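Local coordinates for ribonucleoside-diphosphate reductase small chain 2 (PDB 1JK0), which belongs to the small subunits of yeast ribonucleotide reductase, which makes deoxyribonucleotides for DNA synthesis, and is required for proper folding of its partner small chain, at residues K66-F71 and V135-K140. Sequence-based numbering, arbitrary orientation.
Sequences KDTEDF and VDAFFK
Phe71 packs against Phe138 and Phe139 in a three-ring aromatic cluster. The cluster joins the loop between helices 43-54 and 78-89 to the C-terminal part of helix 111-138, in the helical ferritin-like fold of the small subunit. Phe138 can be followed outward. Its CB sits over the face of the Phe71 ring, 3.8 Å from the centroid, a CH-pi contact. With CG anti to the carbonyl carbon, beside the backbone N, the Phe138 ring starts out under Phe71. Next, Phe71 CG lies over one face of the Phe138 ring, 4.2 Å from Phe138 CG. The two rings form an offset stack with centroids 5.0 Å apart and planes 17° from parallel. Further out, one edge meets Thr68: OG1 of Thr68 lies 3.4 Å from Phe138 CE2, near the ring plane. That hydroxyl is hydrogen-bonded to Leu64 O. At the tip, Phe138 CZ meets Asp67 OD2 at 3.6 Å, also near the ring plane. The other carboxylate oxygen, Asp67 OD1, is held by Gly208 N. Phe138 thus has Phe71 over one face and two oxygen atoms at its edge. The Phe138 side chain is about 9 Å from that of Tyr131, the predicted active-site residue. Phe71 reaches the third ring with its far end, an oblique pair with planes 48° apart. An alanine at Phe71 would probably open a gap over Phe138 CB and leave the Phe139 face without this ring partner. Phe71 CZ stands 3.4 Å above the Phe139 plane, offset toward the rim and nearest to CE1 and CZ of Phe139, both 3.5 Å away.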
loop_
_atom_site.group_PDB
_atom_site.type_symbol
_atom_site.label_atom_id
_atom_site.label_comp_id
_atom_site.label_asym_id
_atom_site.label_seq_id
_atom_site.Cartn_x
_atom_site.Cartn_y
_atom_site.Cartn_z
ATOM N N LYS B 66 21.955 -19.984 -16.542
ATOM C CA LYS B 66 23.230 -20.569 -16.170
ATOM C C LYS B 66 23.253 -20.905 -14.682
ATOM O O LYS B 66 24.294 -20.847 -14.028
ATOM C CB LYS B 66 24.375 -19.609 -16.518
ATOM C CG LYS B 66 24.849 -19.701 -17.970
ATOM C CD LYS B 66 25.306 -21.122 -18.320
ATOM C CE LYS B 66 26.359 -21.636 -17.344
ATOM N NZ LYS B 66 26.756 -23.038 -17.640
ATOM N N ASP B 67 22.078 -21.232 -14.160
ATOM C CA ASP B 67 21.902 -21.621 -12.761
ATOM C C ASP B 67 21.054 -22.886 -12.830
ATOM O O ASP B 67 21.026 -23.687 -11.901
ATOM C CB ASP B 67 21.152 -20.534 -11.974
ATOM C CG ASP B 67 20.967 -20.892 -10.502
ATOM O OD1 ASP B 67 21.959 -20.863 -9.747
ATOM O OD2 ASP B 67 19.830 -21.209 -10.097
ATOM N N THR B 68 20.370 -23.037 -13.963
ATOM C CA THR B 68 19.501 -24.176 -14.244
ATOM C C THR B 68 20.350 -25.345 -14.735
ATOM O O THR B 68 19.864 -26.465 -14.893
ATOM C CB THR B 68 18.475 -23.829 -15.351
ATOM O OG1 THR B 68 17.789 -22.617 -15.012
ATOM C CG2 THR B 68 17.458 -24.953 -15.511
ATOM N N GLU B 69 21.622 -25.070 -14.990
ATOM C CA GLU B 69 22.529 -26.101 -15.461
ATOM C C GLU B 69 22.732 -27.078 -14.319
ATOM O O GLU B 69 22.609 -28.288 -14.489
ATOM C CB GLU B 69 23.881 -25.492 -15.853
ATOM C CG GLU B 69 23.813 -24.316 -16.821
ATOM C CD GLU B 69 23.160 -24.674 -18.143
ATOM O OE1 GLU B 69 23.637 -25.616 -18.815
ATOM O OE2 GLU B 69 22.171 -24.007 -18.514
ATOM N N ASP B 70 23.028 -26.528 -13.145
ATOM C CA ASP B 70 23.282 -27.321 -11.952
ATOM C C ASP B 70 22.030 -27.924 -11.314
ATOM O O ASP B 70 22.102 -28.519 -10.240
ATOM C CB ASP B 70 24.043 -26.470 -10.928
ATOM C CG ASP B 70 25.377 -25.973 -11.464
ATOM O OD1 ASP B 70 25.379 -25.278 -12.502
ATOM O OD2 ASP B 70 26.423 -26.280 -10.852
ATOM N N PHE B 71 20.884 -27.776 -11.970
ATOM C CA PHE B 71 19.636 -28.335 -11.450
ATOM C C PHE B 71 19.438 -29.748 -11.986
ATOM O O PHE B 71 19.349 -30.705 -11.215
ATOM C CB PHE B 71 18.441 -27.470 -11.860
ATOM C CG PHE B 71 17.106 -28.137 -11.649
ATOM C CD1 PHE B 71 16.669 -28.469 -10.369
ATOM C CD2 PHE B 71 16.286 -28.441 -12.737
ATOM C CE1 PHE B 71 15.433 -29.095 -10.173
ATOM C CE2 PHE B 71 15.051 -29.067 -12.552
ATOM C CZ PHE B 71 14.625 -29.395 -11.268
ATOM N N VAL B 135 10.308 -22.466 -10.352
ATOM C CA VAL B 135 9.391 -23.524 -10.741
ATOM C C VAL B 135 9.282 -23.546 -12.277
ATOM O O VAL B 135 9.089 -24.601 -12.878
ATOM C CB VAL B 135 7.987 -23.282 -10.094
ATOM C CG1 VAL B 135 6.928 -24.128 -10.771
ATOM C CG2 VAL B 135 8.044 -23.606 -8.606
ATOM N N ASP B 136 9.440 -22.379 -12.903
ATOM C CA ASP B 136 9.340 -22.249 -14.358
ATOM C C ASP B 136 10.644 -22.592 -15.107
ATOM O O ASP B 136 10.644 -23.399 -16.040
ATOM C CB ASP B 136 8.900 -20.820 -14.712
ATOM C CG ASP B 136 8.238 -20.726 -16.079
ATOM O OD1 ASP B 136 7.071 -21.162 -16.216
ATOM O OD2 ASP B 136 8.887 -20.218 -17.018
ATOM N N ALA B 137 11.752 -21.983 -14.703
ATOM C CA ALA B 137 13.033 -22.228 -15.359
ATOM C C ALA B 137 13.554 -23.633 -15.109
ATOM O O ALA B 137 14.355 -24.161 -15.884
ATOM C CB ALA B 137 14.063 -21.208 -14.883
ATOM N N PHE B 138 13.094 -24.239 -14.028
ATOM C CA PHE B 138 13.549 -25.570 -13.671
ATOM C C PHE B 138 12.631 -26.680 -14.142
ATOM O O PHE B 138 12.994 -27.466 -15.014
ATOM C CB PHE B 138 13.729 -25.657 -12.156
ATOM C CG PHE B 138 14.753 -24.697 -11.607
ATOM C CD1 PHE B 138 14.977 -24.613 -10.237
ATOM C CD2 PHE B 138 15.513 -23.901 -12.457
ATOM C CE1 PHE B 138 15.942 -23.756 -9.725
ATOM C CE2 PHE B 138 16.477 -23.042 -11.954
ATOM C CZ PHE B 138 16.693 -22.971 -10.585
ATOM N N PHE B 139 11.439 -26.739 -13.562
ATOM C CA PHE B 139 10.472 -27.771 -13.898
ATOM C C PHE B 139 9.621 -27.419 -15.110
ATOM O O PHE B 139 8.435 -27.743 -15.164
ATOM C CB PHE B 139 9.581 -28.040 -12.688
ATOM C CG PHE B 139 10.350 -28.351 -11.437
ATOM C CD1 PHE B 139 11.199 -27.405 -10.874
ATOM C CD2 PHE B 139 10.255 -29.600 -10.839
ATOM C CE1 PHE B 139 11.945 -27.699 -9.741
ATOM C CE2 PHE B 139 10.994 -29.905 -9.708
ATOM C CZ PHE B 139 11.842 -28.952 -9.157
ATOM N N LYS B 140 10.241 -26.758 -16.081
ATOM C CA LYS B 140 9.571 -26.361 -17.312
ATOM C C LYS B 140 8.264 -25.619 -17.066
ATOM O O LYS B 140 7.676 -25.717 -15.990
ATOM C CB LYS B 140 9.302 -27.588 -18.182
ATOM C CG LYS B 140 9.863 -27.492 -19.597
ATOM C CD LYS B 140 9.433 -26.203 -20.294
ATOM C CE LYS B 140 9.714 -26.269 -21.782
ATOM N NZ LYS B 140 11.109 -26.713 -22.061
#